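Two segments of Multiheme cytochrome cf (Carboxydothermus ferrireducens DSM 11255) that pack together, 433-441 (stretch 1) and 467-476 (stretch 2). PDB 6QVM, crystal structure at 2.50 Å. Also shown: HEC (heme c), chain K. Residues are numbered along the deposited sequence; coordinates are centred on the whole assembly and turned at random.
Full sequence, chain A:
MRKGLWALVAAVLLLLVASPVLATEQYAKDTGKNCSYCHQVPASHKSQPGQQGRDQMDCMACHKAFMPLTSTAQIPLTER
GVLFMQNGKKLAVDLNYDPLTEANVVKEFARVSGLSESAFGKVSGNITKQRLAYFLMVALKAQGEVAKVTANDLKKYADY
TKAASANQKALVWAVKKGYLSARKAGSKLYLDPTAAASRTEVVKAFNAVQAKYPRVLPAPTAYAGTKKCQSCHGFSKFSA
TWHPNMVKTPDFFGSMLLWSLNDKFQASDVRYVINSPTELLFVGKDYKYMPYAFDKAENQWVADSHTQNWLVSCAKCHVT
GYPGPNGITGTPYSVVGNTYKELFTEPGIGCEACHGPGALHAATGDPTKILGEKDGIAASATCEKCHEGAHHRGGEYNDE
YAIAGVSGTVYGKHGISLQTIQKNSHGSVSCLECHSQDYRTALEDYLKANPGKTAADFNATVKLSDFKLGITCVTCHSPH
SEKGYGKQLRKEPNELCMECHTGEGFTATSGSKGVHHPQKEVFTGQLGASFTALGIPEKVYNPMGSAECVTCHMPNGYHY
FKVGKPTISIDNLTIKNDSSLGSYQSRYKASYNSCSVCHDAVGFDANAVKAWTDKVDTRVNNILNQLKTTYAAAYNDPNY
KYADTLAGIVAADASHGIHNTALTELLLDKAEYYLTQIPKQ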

# COMPACT_ATOMS: atom_id res chain seq x y z
N GLU A 433 -10.36 -20.49 0.75
CA GLU A 433 -11.13 -19.53 -0.03
C GLU A 433 -11.63 -18.39 0.85
O GLU A 433 -11.57 -17.22 0.46
CB GLU A 433 -12.30 -20.25 -0.71
CG GLU A 433 -13.47 -19.37 -1.05
CD GLU A 433 -13.83 -19.43 -2.52
OE1 GLU A 433 -13.04 -18.93 -3.35
OE2 GLU A 433 -14.89 -20.00 -2.84
N CYS A 434 -12.11 -18.72 2.05
CA CYS A 434 -12.63 -17.73 2.98
C CYS A 434 -11.81 -17.64 4.27
O CYS A 434 -12.16 -16.86 5.15
CB CYS A 434 -14.09 -18.05 3.33
SG CYS A 434 -15.15 -18.42 1.91
N HIS A 435 -10.71 -18.40 4.39
CA HIS A 435 -9.99 -18.49 5.65
C HIS A 435 -8.54 -18.03 5.60
O HIS A 435 -7.91 -17.90 6.66
CB HIS A 435 -10.04 -19.93 6.19
CG HIS A 435 -11.37 -20.35 6.72
ND1 HIS A 435 -11.67 -20.36 8.07
CD2 HIS A 435 -12.49 -20.79 6.09
CE1 HIS A 435 -12.91 -20.79 8.24
NE2 HIS A 435 -13.43 -21.06 7.06
N SER A 436 -7.97 -17.80 4.42
CA SER A 436 -6.54 -17.51 4.35
C SER A 436 -6.25 -16.40 3.35
O SER A 436 -6.67 -16.48 2.19
CB SER A 436 -5.75 -18.76 3.97
OG SER A 436 -4.42 -18.41 3.61
N GLN A 437 -5.53 -15.37 3.80
CA GLN A 437 -5.20 -14.25 2.92
C GLN A 437 -4.18 -14.66 1.87
O GLN A 437 -4.34 -14.35 0.68
CB GLN A 437 -4.68 -13.07 3.73
CG GLN A 437 -3.94 -12.02 2.91
CD GLN A 437 -4.83 -11.35 1.88
OE1 GLN A 437 -6.06 -11.37 1.99
NE2 GLN A 437 -4.22 -10.74 0.88
N ASP A 438 -3.11 -15.36 2.27
CA ASP A 438 -2.09 -15.73 1.29
C ASP A 438 -2.57 -16.82 0.34
O ASP A 438 -1.98 -16.97 -0.73
CB ASP A 438 -0.79 -16.14 1.99
CG ASP A 438 -1.00 -17.10 3.13
OD1 ASP A 438 -2.14 -17.18 3.64
OD2 ASP A 438 -0.03 -17.77 3.54
N TYR A 439 -3.61 -17.57 0.70
CA TYR A 439 -4.23 -18.46 -0.27
C TYR A 439 -4.98 -17.67 -1.33
O TYR A 439 -4.86 -17.94 -2.53
CB TYR A 439 -5.17 -19.45 0.41
CG TYR A 439 -5.99 -20.26 -0.59
CD1 TYR A 439 -7.26 -19.84 -0.99
CD2 TYR A 439 -5.49 -21.43 -1.15
CE1 TYR A 439 -8.00 -20.56 -1.90
CE2 TYR A 439 -6.23 -22.16 -2.06
CZ TYR A 439 -7.48 -21.73 -2.43
OH TYR A 439 -8.21 -22.46 -3.34
N ARG A 440 -5.79 -16.70 -0.89
CA ARG A 440 -6.65 -15.97 -1.82
C ARG A 440 -5.84 -15.24 -2.88
O ARG A 440 -6.25 -15.16 -4.04
CB ARG A 440 -7.54 -14.99 -1.04
CG ARG A 440 -8.59 -15.68 -0.19
CD ARG A 440 -9.21 -14.72 0.82
NE ARG A 440 -9.79 -13.55 0.17
CZ ARG A 440 -11.06 -13.47 -0.24
NH1 ARG A 440 -11.51 -12.36 -0.82
NH2 ARG A 440 -11.88 -14.50 -0.07
N THR A 441 -4.68 -14.69 -2.50
CA THR A 441 -3.83 -14.03 -3.48
C THR A 441 -3.06 -15.04 -4.32
O THR A 441 -2.90 -14.84 -5.53
CB THR A 441 -2.86 -13.07 -2.79
OG1 THR A 441 -2.06 -13.80 -1.85
CG2 THR A 441 -3.64 -11.97 -2.07
N PHE A 467 0.46 -22.35 3.54
CA PHE A 467 -0.11 -21.03 3.79
C PHE A 467 -0.04 -20.69 5.28
O PHE A 467 -0.22 -21.56 6.14
CB PHE A 467 -1.54 -20.97 3.28
CG PHE A 467 -1.67 -21.28 1.81
CD1 PHE A 467 -1.37 -20.31 0.86
CD2 PHE A 467 -2.05 -22.54 1.37
CE1 PHE A 467 -1.47 -20.59 -0.49
CE2 PHE A 467 -2.16 -22.82 0.01
CZ PHE A 467 -1.86 -21.84 -0.92
N LYS A 468 0.20 -19.41 5.57
CA LYS A 468 0.56 -18.98 6.90
C LYS A 468 -0.21 -17.76 7.40
O LYS A 468 0.07 -17.29 8.51
CB LYS A 468 2.07 -18.70 6.98
CG LYS A 468 2.65 -18.03 5.74
N LEU A 469 -1.16 -17.25 6.62
CA LEU A 469 -1.91 -16.06 7.01
C LEU A 469 -3.40 -16.37 7.06
O LEU A 469 -3.94 -17.03 6.17
CB LEU A 469 -1.67 -14.89 6.04
CG LEU A 469 -0.28 -14.25 5.98
CD1 LEU A 469 -0.25 -13.19 4.89
CD2 LEU A 469 0.11 -13.65 7.33
N GLY A 470 -4.05 -15.89 8.12
CA GLY A 470 -5.50 -15.84 8.17
C GLY A 470 -6.00 -14.64 7.39
O GLY A 470 -5.40 -14.22 6.40
N ILE A 471 -7.11 -14.08 7.84
CA ILE A 471 -7.62 -12.86 7.24
C ILE A 471 -6.86 -11.67 7.83
O ILE A 471 -6.62 -11.61 9.04
CB ILE A 471 -9.14 -12.73 7.48
CG1 ILE A 471 -9.88 -13.88 6.78
CG2 ILE A 471 -9.65 -11.38 7.01
CD1 ILE A 471 -11.31 -14.04 7.24
N THR A 472 -6.45 -10.74 6.97
CA THR A 472 -5.65 -9.60 7.38
C THR A 472 -6.27 -8.33 6.82
O THR A 472 -7.30 -8.36 6.13
CB THR A 472 -4.20 -9.72 6.91
OG1 THR A 472 -4.17 -9.76 5.47
CG2 THR A 472 -3.56 -10.98 7.46
N CYS A 473 -5.63 -7.19 7.13
CA CYS A 473 -6.14 -5.89 6.69
C CYS A 473 -6.37 -5.87 5.19
O CYS A 473 -7.43 -5.45 4.72
CB CYS A 473 -5.17 -4.78 7.08
SG CYS A 473 -4.60 -4.79 8.78
N VAL A 474 -5.37 -6.32 4.42
CA VAL A 474 -5.44 -6.25 2.97
C VAL A 474 -6.33 -7.33 2.37
O VAL A 474 -6.49 -7.38 1.14
CB VAL A 474 -4.03 -6.32 2.35
CG1 VAL A 474 -3.21 -5.13 2.84
CG2 VAL A 474 -3.35 -7.62 2.71
N THR A 475 -6.93 -8.19 3.20
CA THR A 475 -8.03 -9.02 2.71
C THR A 475 -9.22 -8.15 2.32
O THR A 475 -9.87 -8.39 1.30
CB THR A 475 -8.44 -10.04 3.77
OG1 THR A 475 -7.32 -10.86 4.12
CG2 THR A 475 -9.56 -10.91 3.25
N CYS A 476 -9.50 -7.12 3.11
CA CYS A 476 -10.62 -6.23 2.88
C CYS A 476 -10.22 -4.86 2.34
O CYS A 476 -11.02 -4.25 1.62
CB CYS A 476 -11.42 -6.03 4.17
SG CYS A 476 -12.01 -7.56 4.98
FE HEC K . -15.48 -22.20 7.24
CHA HEC K . -16.66 -21.00 10.27
CHB HEC K . -14.27 -25.00 8.86
CHC HEC K . -14.81 -23.72 4.19
CHD HEC K . -16.64 -19.44 5.60
NA HEC K . -15.48 -22.87 9.19
C1A HEC K . -16.00 -22.21 10.29
C2A HEC K . -15.73 -23.01 11.48
C3A HEC K . -15.07 -24.11 11.08
C4A HEC K . -14.90 -24.05 9.64
CMA HEC K . -14.56 -25.26 11.98
CAA HEC K . -16.15 -22.62 12.92
CBA HEC K . -17.27 -23.55 13.38
CGA HEC K . -18.19 -22.89 14.38
O1A HEC K . -19.39 -23.26 14.39
O2A HEC K . -17.73 -22.01 15.15
NB HEC K . -14.70 -24.01 6.64
C1B HEC K . -14.26 -25.02 7.48
C2B HEC K . -13.79 -26.12 6.65
C3B HEC K . -13.93 -25.76 5.36
C4B HEC K . -14.52 -24.43 5.33
CMB HEC K . -13.19 -27.45 7.18
CAB HEC K . -13.55 -26.59 4.11
CBB HEC K . -14.43 -27.86 4.02
NC HEC K . -15.68 -21.67 5.27
C1C HEC K . -15.34 -22.44 4.17
C2C HEC K . -15.61 -21.67 2.97
C3C HEC K . -16.18 -20.51 3.35
C4C HEC K . -16.19 -20.48 4.80
CMC HEC K . -15.41 -22.23 1.54
CAC HEC K . -16.64 -19.33 2.45
CBC HEC K . -17.71 -19.74 1.41
ND HEC K . -16.48 -20.48 7.85
C1D HEC K . -16.88 -19.49 6.96
C2D HEC K . -17.62 -18.49 7.70
C3D HEC K . -17.63 -18.98 9.17
C4D HEC K . -16.90 -20.22 9.16
CMD HEC K . -18.25 -17.21 7.11
CAD HEC K . -18.28 -18.30 10.40
CBD HEC K . -19.80 -18.31 10.24
CGD HEC K . -20.51 -18.30 11.58
O1D HEC K . -19.97 -17.72 12.57
O2D HEC K . -21.63 -18.87 11.65

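The contact is built around the start of a helix, where Gln 437 N and the side chains of Gln 437 and Asp 438 meet the loop of the second stretch. Ser 436 sits at the N-cap. Its chi1 of 167° (t) brings OG back over the turn, where it accepts from Tyr 439 N at 3.1 Å, and the same OG lies 2.9 Å from Leu 469 O, so one hydroxyl serves the helix end while facing the partner. The next free amide, Gln 437 N, donates to Gly 470 O at 2.8 Å, with a weak second bond to Leu 469 O at 3.3 Å. The backbones come close at Gly 470: its CA lies 4.3 Å from Ser 436 CA and makes a CA-H...O contact of 3.5 Å with His 435 O.

Asp 438 points toward the second stretch, and its p rotamer (chi1 47°) sets the carboxylate against two successive amides. OD2 accepts from Lys 468 N at 2.6 Å, nearly straight at 173°, and OD1 from Leu 469 N at 3.1 Å with a more bent angle of 140°. Both bonds are to backbone amides; the modelled side chain of Lys 468 stops at CG.

Gln 437 uses t, then p, to reach along the second stretch past Thr 472. Its OE1 accepts from Thr 475 OG1 at 2.5 Å, while NE2 packs 3.7 Å from Val 474 CG2. Thr 475, at chi1 -58° (m), has its OG1 accept in turn from Thr 472 N at 3.0 Å, so the hydroxyl relays between the amide carbonyl and a local turn. Beside it, Arg 440 brings NE to 4.1 Å from Thr 475 CG2, while its NH2 folds back to donate to Glu 433 O at 2.8 Å.

The apolar part is an aromatic pair. Phe 467 points toward the helix and offers a ring face; Tyr 439, with chi1 at 171° (t), presents its edge, the planes at 76° and the centroids 5.4 Å apart. Tyr 439 CB also stands over that face, 4.0 Å from the ring centroid, so the t rotamer packs both the base and the edge of the tyrosine on one phenylalanine.

Cys 434 and His 435 have their CA-to-CB bonds away from the second stretch, and their side chains hold heme c: SG of Cys 434 is bonded to HEC CAC at 1.8 Å, and His 435 NE2 binds HEC FE at 2.4 Å. Their backbone still touches the partner: Cys 434 O lies 3.6 Å from Ile 471 CD1, a packing contact.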